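Local coordinates for fatty acid synthase 1, isoform A (Drosophila melanogaster, PDB 6FN6), which probably carries out ketoreduction, dehydration and NADPH-dependent enoyl reduction of acyl chains as the modifying region of a multienzyme that makes long-chain fatty acids, at residues Thr348-Leu353 / Val358-Lys363; Thr7-Asp12 / Trp42-Lys47; Arg971-Glu974 / Lys978-Ile981; Glu523-Thr528 / Gln534-Asp539; Val616-Gly621 / Asp636-Leu641. All coordinates share one frame; numbering follows the deposited sequence.

Interaction 1 of 5, residues Thr348-Leu353 / Val358-Lys363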
# COMPACT_ATOMS: atom_id res chain seq x y z
N THR A 348 31.33 -6.12 61.75
CA THR A 348 30.50 -4.92 61.66
C THR A 348 31.15 -3.86 60.77
O THR A 348 30.50 -3.29 59.89
CB THR A 348 30.25 -4.31 63.06
OG1 THR A 348 29.65 -5.29 63.91
CG2 THR A 348 29.33 -3.10 62.97
N ILE A 349 32.44 -3.61 61.00
CA ILE A 349 33.17 -2.59 60.25
C ILE A 349 33.30 -2.95 58.78
O ILE A 349 33.11 -2.10 57.91
CB ILE A 349 34.57 -2.36 60.88
CG1 ILE A 349 34.42 -1.65 62.23
CG2 ILE A 349 35.47 -1.56 59.94
CD1 ILE A 349 35.71 -1.57 63.03
N THR A 350 33.62 -4.21 58.50
CA THR A 350 33.85 -4.67 57.13
C THR A 350 32.65 -4.38 56.24
O THR A 350 32.81 -4.02 55.07
CB THR A 350 34.16 -6.18 57.09
OG1 THR A 350 35.19 -6.49 58.04
CG2 THR A 350 34.63 -6.59 55.70
N ALA A 351 31.45 -4.53 56.79
CA ALA A 351 30.22 -4.31 56.04
C ALA A 351 30.04 -2.83 55.69
O ALA A 351 29.61 -2.49 54.59
CB ALA A 351 29.03 -4.81 56.84
N ALA A 352 30.38 -1.96 56.64
CA ALA A 352 30.22 -0.52 56.46
C ALA A 352 31.04 0.02 55.28
O ALA A 352 30.54 0.82 54.49
CB ALA A 352 30.59 0.21 57.74
N LEU A 353 32.29 -0.41 55.18
CA LEU A 353 33.17 0.05 54.10
C LEU A 353 32.61 -0.29 52.72
O LEU A 353 32.67 0.53 51.80
CB LEU A 353 34.56 -0.58 54.25
CG LEU A 353 35.35 -0.13 55.48
CD1 LEU A 353 36.57 -1.02 55.68
CD2 LEU A 353 35.77 1.32 55.33
N VAL A 358 38.78 -1.30 51.05
CA VAL A 358 39.58 -0.94 52.21
C VAL A 358 39.61 -2.16 53.12
O VAL A 358 38.57 -2.64 53.56
CB VAL A 358 39.01 0.30 52.94
CG1 VAL A 358 39.74 0.56 54.24
CG2 VAL A 358 39.08 1.52 52.04
N ARG A 359 40.81 -2.66 53.39
CA ARG A 359 40.96 -3.84 54.24
C ARG A 359 40.76 -3.46 55.70
O ARG A 359 40.65 -2.29 56.04
CB ARG A 359 42.32 -4.49 54.01
CG ARG A 359 43.51 -3.59 54.26
CD ARG A 359 44.72 -4.06 53.46
NE ARG A 359 45.96 -3.47 53.94
CZ ARG A 359 46.66 -3.95 54.97
NH1 ARG A 359 46.25 -5.02 55.62
NH2 ARG A 359 47.78 -3.34 55.34
N VAL A 360 40.71 -4.48 56.56
CA VAL A 360 40.54 -4.27 58.00
C VAL A 360 41.54 -5.10 58.78
O VAL A 360 41.64 -6.31 58.59
CB VAL A 360 39.10 -4.59 58.44
CG1 VAL A 360 38.93 -4.38 59.94
CG2 VAL A 360 38.10 -3.74 57.66
N VAL A 361 42.28 -4.44 59.67
CA VAL A 361 43.26 -5.12 60.52
C VAL A 361 42.76 -5.10 61.96
O VAL A 361 42.14 -4.13 62.39
CB VAL A 361 44.65 -4.48 60.39
CG1 VAL A 361 45.65 -5.16 61.32
CG2 VAL A 361 45.13 -4.52 58.95
N SER A 362 43.03 -6.18 62.69
CA SER A 362 42.57 -6.32 64.07
C SER A 362 43.73 -6.22 65.06
O SER A 362 44.43 -7.20 65.30
CB SER A 362 41.85 -7.66 64.25
OG SER A 362 40.83 -7.82 63.29
N LYS A 363 43.91 -5.04 65.63
CA LYS A 363 44.96 -4.83 66.62
C LYS A 363 44.57 -3.74 67.61
O LYS A 363 43.90 -2.77 67.26
CB LYS A 363 46.28 -4.45 65.93
CG LYS A 363 47.00 -5.64 65.31
CD LYS A 363 48.39 -5.26 64.82
CE LYS A 363 49.09 -6.45 64.18
NZ LYS A 363 49.36 -7.54 65.16

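Interaction 2 of 5, residues Thr7-Asp12 / Trp42-Lys47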
# COMPACT_ATOMS: atom_id res chain seq x y z
N THR A 7 18.70 -21.80 2.55
CA THR A 7 20.15 -21.95 2.57
C THR A 7 20.74 -21.33 3.84
O THR A 7 20.47 -20.17 4.15
CB THR A 7 20.81 -21.30 1.34
OG1 THR A 7 20.23 -21.85 0.14
CG2 THR A 7 22.31 -21.54 1.33
N ILE A 8 21.54 -22.11 4.56
CA ILE A 8 22.19 -21.63 5.76
C ILE A 8 23.62 -21.21 5.43
O ILE A 8 24.38 -21.98 4.83
CB ILE A 8 22.19 -22.70 6.87
CG1 ILE A 8 20.77 -23.26 7.08
CG2 ILE A 8 22.73 -22.12 8.17
CD1 ILE A 8 19.73 -22.21 7.42
N VAL A 9 23.98 -19.99 5.81
CA VAL A 9 25.33 -19.50 5.62
C VAL A 9 25.88 -19.08 6.98
O VAL A 9 25.29 -18.26 7.67
CB VAL A 9 25.39 -18.34 4.61
CG1 VAL A 9 26.81 -17.82 4.48
CG2 VAL A 9 24.87 -18.79 3.26
N GLU A 10 27.01 -19.66 7.35
CA GLU A 10 27.63 -19.40 8.64
C GLU A 10 28.90 -18.58 8.45
O GLU A 10 29.75 -18.93 7.64
CB GLU A 10 27.93 -20.72 9.36
CG GLU A 10 28.27 -20.58 10.83
CD GLU A 10 28.32 -21.92 11.54
OE1 GLU A 10 27.67 -22.87 11.06
OE2 GLU A 10 29.01 -22.02 12.57
N VAL A 11 29.01 -17.48 9.19
CA VAL A 11 30.22 -16.67 9.16
C VAL A 11 30.84 -16.62 10.55
O VAL A 11 30.15 -16.37 11.54
CB VAL A 11 29.94 -15.25 8.62
CG1 VAL A 11 29.37 -15.32 7.21
CG2 VAL A 11 29.00 -14.49 9.53
N ASP A 12 32.14 -16.89 10.61
CA ASP A 12 32.88 -16.92 11.86
C ASP A 12 34.11 -16.02 11.77
O ASP A 12 35.02 -16.28 10.99
CB ASP A 12 33.29 -18.35 12.20
CG ASP A 12 34.04 -18.45 13.52
OD1 ASP A 12 33.99 -17.48 14.31
OD2 ASP A 12 34.67 -19.50 13.77
N TRP A 42 23.55 -12.22 -3.23
CA TRP A 42 24.11 -12.27 -4.57
C TRP A 42 24.80 -13.62 -4.81
O TRP A 42 24.56 -14.27 -5.83
CB TRP A 42 25.11 -11.12 -4.75
CG TRP A 42 25.81 -11.10 -6.07
CD1 TRP A 42 25.42 -11.72 -7.22
CD2 TRP A 42 27.03 -10.42 -6.37
NE1 TRP A 42 26.32 -11.47 -8.22
CE2 TRP A 42 27.32 -10.67 -7.73
CE3 TRP A 42 27.90 -9.62 -5.63
CZ2 TRP A 42 28.45 -10.15 -8.35
CZ3 TRP A 42 29.02 -9.10 -6.26
CH2 TRP A 42 29.29 -9.37 -7.60
N GLN A 43 25.65 -14.02 -3.88
CA GLN A 43 26.43 -15.24 -4.03
C GLN A 43 25.55 -16.49 -4.11
O GLN A 43 25.58 -17.21 -5.10
CB GLN A 43 27.42 -15.38 -2.87
CG GLN A 43 28.64 -14.48 -3.01
CD GLN A 43 29.58 -14.59 -1.83
OE1 GLN A 43 29.22 -15.12 -0.77
NE2 GLN A 43 30.80 -14.09 -2.00
N THR A 44 24.76 -16.72 -3.07
CA THR A 44 23.94 -17.93 -3.00
C THR A 44 22.98 -18.03 -4.18
O THR A 44 22.74 -19.11 -4.70
CB THR A 44 23.13 -17.99 -1.69
OG1 THR A 44 22.40 -16.76 -1.52
CG2 THR A 44 24.05 -18.21 -0.50
N PHE A 45 22.43 -16.89 -4.59
CA PHE A 45 21.48 -16.88 -5.70
C PHE A 45 22.12 -17.32 -7.01
O PHE A 45 21.51 -18.02 -7.81
CB PHE A 45 20.87 -15.48 -5.87
CG PHE A 45 19.81 -15.41 -6.93
CD1 PHE A 45 18.60 -16.07 -6.77
CD2 PHE A 45 20.02 -14.68 -8.08
CE1 PHE A 45 17.63 -16.00 -7.75
CE2 PHE A 45 19.05 -14.61 -9.06
CZ PHE A 45 17.85 -15.27 -8.89
N ALA A 46 23.37 -16.90 -7.22
CA ALA A 46 24.09 -17.29 -8.42
C ALA A 46 24.46 -18.77 -8.37
O ALA A 46 24.50 -19.45 -9.40
CB ALA A 46 25.34 -16.44 -8.59
N LYS A 47 24.73 -19.25 -7.17
CA LYS A 47 25.15 -20.63 -6.98
C LYS A 47 24.04 -21.60 -7.39
O LYS A 47 24.29 -22.58 -8.08
CB LYS A 47 25.57 -20.87 -5.52
CG LYS A 47 26.44 -22.10 -5.33
CD LYS A 47 26.97 -22.20 -3.90
CE LYS A 47 27.75 -23.49 -3.67
NZ LYS A 47 28.99 -23.53 -4.49

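Interaction 3 of 5, residues Arg971-Glu974 / Lys978-Ile981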
# COMPACT_ATOMS: atom_id res chain seq x y z
N ARG A 971 32.27 24.74 6.40
CA ARG A 971 31.05 24.57 7.18
C ARG A 971 30.75 25.80 8.04
O ARG A 971 29.60 26.22 8.15
CB ARG A 971 31.16 23.33 8.07
CG ARG A 971 31.12 22.01 7.30
CD ARG A 971 31.22 20.81 8.22
NE ARG A 971 30.93 19.56 7.53
CZ ARG A 971 31.29 18.36 7.98
NH1 ARG A 971 31.95 18.23 9.12
NH2 ARG A 971 30.98 17.27 7.28
N TRP A 972 31.79 26.40 8.62
CA TRP A 972 31.61 27.59 9.45
C TRP A 972 31.21 28.78 8.60
O TRP A 972 30.38 29.60 9.00
CB TRP A 972 32.89 27.90 10.23
CG TRP A 972 33.26 26.85 11.24
CD1 TRP A 972 32.41 26.05 11.93
CD2 TRP A 972 34.58 26.49 11.64
NE1 TRP A 972 33.12 25.21 12.76
CE2 TRP A 972 34.46 25.46 12.59
CE3 TRP A 972 35.86 26.94 11.30
CZ2 TRP A 972 35.56 24.87 13.20
CZ3 TRP A 972 36.95 26.35 11.90
CH2 TRP A 972 36.79 25.33 12.85
N GLN A 973 31.81 28.89 7.42
CA GLN A 973 31.53 30.01 6.53
C GLN A 973 30.12 29.90 5.97
O GLN A 973 29.43 30.91 5.78
CB GLN A 973 32.56 30.07 5.40
CG GLN A 973 33.91 30.59 5.85
CD GLN A 973 34.94 30.59 4.74
OE1 GLN A 973 34.93 29.73 3.87
NE2 GLN A 973 35.85 31.57 4.78
N GLU A 974 29.69 28.67 5.70
CA GLU A 974 28.33 28.43 5.21
C GLU A 974 27.32 28.79 6.30
O GLU A 974 26.24 29.29 6.00
CB GLU A 974 28.17 26.98 4.78
CG GLU A 974 28.84 26.65 3.45
CD GLU A 974 28.71 25.20 3.06
OE1 GLU A 974 28.20 24.40 3.88
OE2 GLU A 974 29.12 24.84 1.93
N LYS A 978 32.59 34.42 9.96
CA LYS A 978 33.75 35.05 9.34
C LYS A 978 35.03 34.40 9.87
O LYS A 978 35.37 34.54 11.04
CB LYS A 978 33.76 36.55 9.62
CG LYS A 978 34.98 37.29 9.11
CD LYS A 978 35.03 37.32 7.59
CE LYS A 978 36.27 38.03 7.10
NZ LYS A 978 36.33 38.10 5.61
N VAL A 979 35.73 33.69 8.99
CA VAL A 979 36.94 32.99 9.36
C VAL A 979 38.15 33.68 8.74
O VAL A 979 38.20 33.90 7.53
CB VAL A 979 36.89 31.52 8.94
CG1 VAL A 979 38.10 30.76 9.50
CG2 VAL A 979 35.59 30.87 9.41
N VAL A 980 39.12 34.02 9.58
CA VAL A 980 40.36 34.63 9.11
C VAL A 980 41.51 33.73 9.53
O VAL A 980 41.64 33.37 10.70
CB VAL A 980 40.53 36.06 9.67
CG1 VAL A 980 41.88 36.63 9.29
CG2 VAL A 980 39.42 36.96 9.16
N ILE A 981 42.35 33.36 8.56
CA ILE A 981 43.58 32.65 8.84
C ILE A 981 44.73 33.65 8.83
O ILE A 981 45.08 34.18 7.78
CB ILE A 981 43.84 31.52 7.82
CG1 ILE A 981 42.60 30.64 7.64
CG2 ILE A 981 45.04 30.68 8.24
CD1 ILE A 981 42.18 29.89 8.89

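Interaction 4 of 5, residues Glu523-Thr528 / Gln534-Asp539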
# COMPACT_ATOMS: atom_id res chain seq x y z
N GLU A 523 63.61 38.64 53.94
CA GLU A 523 64.93 38.19 54.36
C GLU A 523 65.46 37.23 53.30
O GLU A 523 64.74 36.35 52.84
CB GLU A 523 64.88 37.50 55.72
CG GLU A 523 64.54 38.42 56.89
CD GLU A 523 63.05 38.69 57.01
OE1 GLU A 523 62.29 38.23 56.13
OE2 GLU A 523 62.64 39.35 57.98
N LYS A 524 66.72 37.40 52.92
CA LYS A 524 67.32 36.55 51.91
C LYS A 524 67.19 35.12 52.37
O LYS A 524 67.06 34.86 53.57
CB LYS A 524 68.79 36.91 51.68
CG LYS A 524 69.04 38.36 51.30
CD LYS A 524 68.36 38.73 49.99
CE LYS A 524 68.67 40.16 49.59
NZ LYS A 524 68.04 40.53 48.30
N PHE A 525 67.22 34.17 51.44
CA PHE A 525 67.10 32.78 51.83
C PHE A 525 68.25 32.45 52.77
O PHE A 525 69.40 32.84 52.53
CB PHE A 525 67.12 31.85 50.61
CG PHE A 525 67.22 30.40 50.98
CD1 PHE A 525 66.09 29.68 51.32
CD2 PHE A 525 68.45 29.76 50.99
CE1 PHE A 525 66.19 28.34 51.66
CE2 PHE A 525 68.55 28.42 51.33
CZ PHE A 525 67.41 27.72 51.66
N SER A 526 67.95 31.73 53.84
CA SER A 526 68.96 31.33 54.80
C SER A 526 68.37 30.32 55.77
O SER A 526 67.27 30.50 56.28
CB SER A 526 69.49 32.55 55.56
OG SER A 526 70.50 32.18 56.48
N LEU A 527 69.11 29.24 55.99
CA LEU A 527 68.68 28.19 56.91
C LEU A 527 68.59 28.73 58.34
O LEU A 527 67.81 28.25 59.15
CB LEU A 527 69.65 27.01 56.86
CG LEU A 527 69.93 26.41 55.48
CD1 LEU A 527 70.98 25.31 55.59
CD2 LEU A 527 68.66 25.88 54.83
N THR A 528 69.41 29.74 58.64
CA THR A 528 69.51 30.30 59.99
C THR A 528 68.39 31.28 60.33
O THR A 528 68.01 31.41 61.49
CB THR A 528 70.86 31.02 60.19
OG1 THR A 528 70.92 32.17 59.34
CG2 THR A 528 72.02 30.09 59.86
N GLN A 534 62.08 27.50 60.93
CA GLN A 534 60.99 26.65 61.40
C GLN A 534 60.25 26.01 60.23
O GLN A 534 59.79 24.87 60.32
CB GLN A 534 60.01 27.44 62.27
CG GLN A 534 59.02 26.55 63.02
CD GLN A 534 57.68 27.22 63.25
OE1 GLN A 534 57.60 28.37 63.68
NE2 GLN A 534 56.60 26.49 62.97
N GLN A 535 60.13 26.76 59.14
CA GLN A 535 59.41 26.27 57.97
C GLN A 535 60.19 25.17 57.26
O GLN A 535 59.63 24.11 56.95
CB GLN A 535 59.14 27.41 56.99
CG GLN A 535 58.33 26.98 55.78
CD GLN A 535 56.95 26.49 56.16
OE1 GLN A 535 56.47 26.74 57.27
NE2 GLN A 535 56.30 25.78 55.25
N LEU A 536 61.46 25.42 56.99
CA LEU A 536 62.26 24.49 56.23
C LEU A 536 62.60 23.26 57.06
O LEU A 536 63.06 22.25 56.54
CB LEU A 536 63.54 25.16 55.73
CG LEU A 536 63.32 26.38 54.83
CD1 LEU A 536 64.65 27.00 54.43
CD2 LEU A 536 62.50 26.03 53.59
N GLU A 537 62.35 23.35 58.37
CA GLU A 537 62.54 22.21 59.26
C GLU A 537 61.44 21.17 59.07
O GLU A 537 61.50 20.08 59.64
CB GLU A 537 62.57 22.67 60.72
CG GLU A 537 63.93 23.17 61.18
CD GLU A 537 63.89 23.71 62.60
OE1 GLU A 537 64.89 24.32 63.03
OE2 GLU A 537 62.86 23.52 63.28
N LYS A 538 60.44 21.51 58.27
CA LYS A 538 59.36 20.59 57.93
C LYS A 538 59.76 19.68 56.78
O LYS A 538 59.23 18.58 56.62
CB LYS A 538 58.09 21.36 57.56
CG LYS A 538 57.66 22.35 58.62
CD LYS A 538 56.30 22.94 58.29
CE LYS A 538 55.86 23.95 59.33
NZ LYS A 538 54.68 24.72 58.85
N ASP A 539 60.72 20.15 55.98
CA ASP A 539 61.26 19.37 54.87
C ASP A 539 60.19 19.11 53.81
O ASP A 539 60.13 18.03 53.22
CB ASP A 539 61.85 18.05 55.38
CG ASP A 539 62.85 17.45 54.42
OD1 ASP A 539 63.54 18.22 53.72
OD2 ASP A 539 62.94 16.21 54.36

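Interaction 5 of 5, residues Val616-Gly621 / Asp636-Leu641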
# COMPACT_ATOMS: atom_id res chain seq x y z
N VAL A 616 7.54 14.51 23.35
CA VAL A 616 7.78 13.24 24.02
C VAL A 616 8.62 12.33 23.12
O VAL A 616 9.59 11.73 23.56
CB VAL A 616 6.46 12.55 24.41
CG1 VAL A 616 6.73 11.25 25.17
CG2 VAL A 616 5.59 13.47 25.23
N MET A 617 8.22 12.23 21.85
CA MET A 617 8.89 11.35 20.91
C MET A 617 10.34 11.76 20.73
O MET A 617 11.24 10.92 20.68
CB MET A 617 8.17 11.36 19.55
CG MET A 617 6.78 10.73 19.58
SD MET A 617 6.79 9.00 20.10
CE MET A 617 5.04 8.65 20.16
N LEU A 618 10.58 13.07 20.63
CA LEU A 618 11.94 13.57 20.48
C LEU A 618 12.78 13.25 21.71
O LEU A 618 13.90 12.76 21.60
CB LEU A 618 11.93 15.08 20.24
CG LEU A 618 13.28 15.74 19.94
CD1 LEU A 618 14.03 15.03 18.82
CD2 LEU A 618 13.09 17.20 19.61
N THR A 619 12.22 13.54 22.89
CA THR A 619 12.94 13.31 24.14
C THR A 619 13.25 11.83 24.33
O THR A 619 14.36 11.47 24.72
CB THR A 619 12.13 13.83 25.35
OG1 THR A 619 11.92 15.24 25.22
CG2 THR A 619 12.87 13.56 26.66
N SER A 620 12.27 10.98 24.06
CA SER A 620 12.43 9.54 24.26
C SER A 620 13.39 8.93 23.24
O SER A 620 14.04 7.93 23.52
CB SER A 620 11.07 8.84 24.18
OG SER A 620 10.54 8.89 22.87
N GLY A 621 13.46 9.53 22.06
CA GLY A 621 14.34 9.05 21.01
C GLY A 621 13.64 8.21 19.96
O GLY A 621 14.26 7.78 18.99
N ASP A 636 19.76 23.52 20.02
CA ASP A 636 19.67 22.93 21.35
C ASP A 636 18.25 23.09 21.91
O ASP A 636 17.69 22.17 22.50
CB ASP A 636 20.68 23.57 22.30
CG ASP A 636 22.04 22.89 22.27
OD1 ASP A 636 22.09 21.67 22.04
OD2 ASP A 636 23.05 23.59 22.46
N CYS A 637 17.69 24.28 21.72
CA CYS A 637 16.35 24.61 22.18
C CYS A 637 15.32 24.26 21.11
O CYS A 637 15.14 25.01 20.15
CB CYS A 637 16.26 26.09 22.55
SG CYS A 637 14.59 26.74 22.79
N VAL A 638 14.66 23.11 21.25
CA VAL A 638 13.72 22.64 20.23
C VAL A 638 12.34 22.28 20.79
O VAL A 638 11.38 22.17 20.04
CB VAL A 638 14.31 21.43 19.48
CG1 VAL A 638 15.56 21.84 18.73
CG2 VAL A 638 14.63 20.30 20.45
N LEU A 639 12.24 22.10 22.10
CA LEU A 639 10.98 21.69 22.72
C LEU A 639 10.00 22.86 22.74
O LEU A 639 10.41 24.02 22.79
CB LEU A 639 11.23 21.17 24.13
CG LEU A 639 12.17 19.96 24.25
CD1 LEU A 639 12.50 19.66 25.70
CD2 LEU A 639 11.60 18.73 23.56
N GLY A 640 8.70 22.55 22.70
CA GLY A 640 7.68 23.58 22.77
C GLY A 640 7.11 23.95 21.42
O GLY A 640 7.76 24.61 20.62
N LEU A 641 5.87 23.52 21.16
CA LEU A 641 5.24 23.73 19.87
C LEU A 641 4.23 24.88 19.91
O LEU A 641 3.90 25.47 18.88
CB LEU A 641 4.56 22.45 19.41
CG LEU A 641 5.46 21.37 18.81
CD1 LEU A 641 4.68 20.09 18.63
CD2 LEU A 641 6.07 21.81 17.49

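Interaction 1 of 5, residues Thr348-Leu353 / Val358-Lys363
Leu353 and Val360 are the main partners where helix 348-353 lies against strand 359-362. The bond to CB of Leu353 points toward segment 358-363. CG is anti to the carbonyl carbon and beside the backbone N (chi1 -66°), which carries CD1 to Val358 and Val360, and CD2 to Val358. CD1 does most of the touching. Leu353 CD1 lies 3.3 Å from Val358 O. Leu353 CD1 also packs on Val360 CG2 at 3.7 Å and on Val358 CG1 at 3.8 Å. Of segment 358-363, Leu353 CD2 meets Val358, reaching Val358 CB at 4.2 Å. The Leu353 side chain runs squarely across that of Val358.

Helix and strand belong to the beta-alpha-beta unit formed by strand 334-341, helix 346-353 and strand 359-362. The axes of 348-353 and 359-362 run nearly antiparallel, at 162°, and approach to 8.9 Å. Seven strands of this sheet follow the class I methyltransferase order, consistent with the pseudo-methyltransferase domain of animal fatty acid synthases.

Val360 CG2 also serves the preceding turn of the helix. Ile349 CG2 meets Val360 CG2 at 4.1 Å, and Thr350 OG1 lies 4.0 Å from it. The hydroxyl of Thr350 has its polar partner in Glu346 O, one turn back. Val339 of strand 334-341 borders both Leu353 and Val358, and helix 320-329 covers Val358 through Ala320, Asn321 and Leu324.

Interaction 2 of 5, residues Thr7-Asp12 / Trp42-Lys47
Thr44 meets Thr7 and Val9 where helix 34-48 passes the edge strand 7-12. Both elements lie in what is predicted to be the N-terminal hotdog fold of the dehydratase. A hotdog fold is a long helix wrapped by a curved antiparallel sheet, and this contact joins the helix to the first strand of that wrapping.

The contacts across the two segments are between methyl groups. Thr44 CG2 sits 3.9 Å from Val9 CG2 and 4.2 Å from Thr7 CG2. Thr7 and Val9 are two apart on the strand, and both send CB toward the helix. Ile8, between them, points its CB away. The single methyl CG2 of Thr44 lies against both. Thr7 and Thr44 lie alongside each other and head opposite ways. Val9 comes across Thr44 at a slant. The contact is small, and 83 Å² is buried in all. All three residues remain partly exposed, so this is a surface contact. The same strand face also meets the helix through Thr7 on Met48 and Val9 on Leu40.

Backbone hydrogen bonds hold the strand in place. Thr7 and Val9 pair with Ile81 and Phe79 of strand 76-83.

The polar end of Thr44 looks back into its own helix. Its OG1 is flanked by both backbone neighbours of CA, N and C (chi1 52°), and is hydrogen-bonded to Leu40 O. The same torsion sets CG2 anti to the carbonyl carbon, where it meets the methyls of Thr7 and Val9.

Interaction 3 of 5, residues Arg971-Glu974 / Lys978-Ile981
The indole of Trp972 takes Val979 at its edge. Val979 CG2 lies near the ring plane, and the strand puts nothing over either face. The nearest approach is made before the ring begins, with Trp972 CB 4.1 Å from Val979 CG2. CG of Trp972 is anti to the carbonyl carbon (chi1 -65°), and the indole runs on to helix 935-946. There it touches Leu938, Thr941 and Val945, and NE1 is hydrogen-bonded to Asn942 OD1. The indole N-H thus has its partner outside the contact.

The amide of Gln973 stands further out. Its chain is extended beyond CG, and the aliphatic part makes the contact: Gln973 CG is 3.9 Å from Val979 CG2. The glutamine chain lies crosswise to the valine.

The segments follow each other through a loop of three residues. They are the helix and second strand of the beta-alpha-beta unit of strand 951-955, helix 963-974 and strand 978-982, in the Rossmann-type ketoreductase domain. Val979 sends CB toward the helix, while Lys978 and Val980 point away from it. These two touch Leu1002 of helix 989-1002. The backbone of Lys978 and Val980 is bonded to strand 951-955 through Ile952.

Interaction 4 of 5, residues Glu523-Thr528 / Gln534-Asp539
Leu536 packs on Phe525 and Leu527 in the pseudo-ketoreductase domain, a Rossmann-like fold. The loop 523-528 follows strand 512-517 and leads into helix 530-536. The contact brings the loop against the last residue of the helix, Leu536.

Gln535 faces elsewhere. Gln535 OE1 accepts a hydrogen bond of 3.1 Å from Lys538 NZ, which comes in tilted 30° from the carbonyl plane.

Leu536 comes next and carries the whole contact through CD1. Leu536 CD1 is 3.4 Å from Phe525 CE1 and 4.0 Å from Phe525 CZ, approaching the ring obliquely. Leu527 CD2 adds a looser contact with Leu536 CD1 at 4.2 Å, the two leucines meeting nearly perpendicular. Phe525 has CG anti to the backbone N (chi1 171°), which carries the CE1 and CZ side of its ring to the leucine methyl. Val515 of strand 512-517 touches both Phe525 and Leu536.

Beyond the contact, the backbone closes on itself, with Asp539 N bonded to Leu536 O. A type I turn spans Leu536 to Asp539, and Asp539, with phi 65°, is the first to leave helical angles. Asp539 OD1 forms salt bridges with Arg452 NH2 and Arg513 NE.

Interaction 5 of 5, residues Val616-Gly621 / Asp636-Leu641
Leu618 and Leu639 mark the closest backbone approach, 8.5 Å between their CA atoms, where the last turn of helix 613-620 faces the irregular segment 636-641. The helix closes with Gly621 N bonded to Met617 O at 3.0 Å, and Gly621 then leaves helical angles with phi 99°.

The side chains meet as branched aliphatic groups. Leu618 extends toward the loop with CG anti to the backbone N (chi1 -175°). Leu618 CD2 touches Val638 CG2 at 3.6 Å, and the two side chains are set crosswise. Leu618 CD2 reaches Leu639 CD2 more distantly, at 4.5 Å. Val638 points its CB toward the helix. Leu639 starts out beside the helix, but Leu639 CD2 swings in and lies 3.9 Å from Thr619 OG1. That hydroxyl is not left without a polar partner, because it is hydrogen-bonded to Asp615 O one turn back. Leu618 and Thr619 are thus neighbours that divide the loop between them: Val638 goes mainly to the first and Leu639 mainly to the second.

The contact lies in the enoyl reductase, probably in its substrate-binding part, as in other medium-chain dehydrogenases. Strand 570-574 closes one flank, with Val572 on Leu639 and Ala574 on Thr619. Leu628 touches Leu618. Beyond the contact, Gly640 pairs with Ser661 and Leu641 with Val657 through the backbone, and the chain continues directly into strand 642-646.

In the fold
The five contacts follow in series along the chain; none nests in or crosses another. Interaction 2 comes first and closes a loop of 29 residues between the edge strand and helix of the hotdog fold. Interaction 1 closes a four-residue loop in what is probably the methyltransferase-like domain. Interaction 4 brings a loop against its following helix in the pseudo-ketoreductase. Interaction 5 closes a 14-residue loop in the enoyl reductase, and interaction 3 a three-residue loop in the ketoreductase. No two touch. Interactions 3 and 5 are the nearest pair, about 14 Å between nearest atoms. Interactions 2 and 4 have centres 82 Å apart, on opposite sides of the chain's centre.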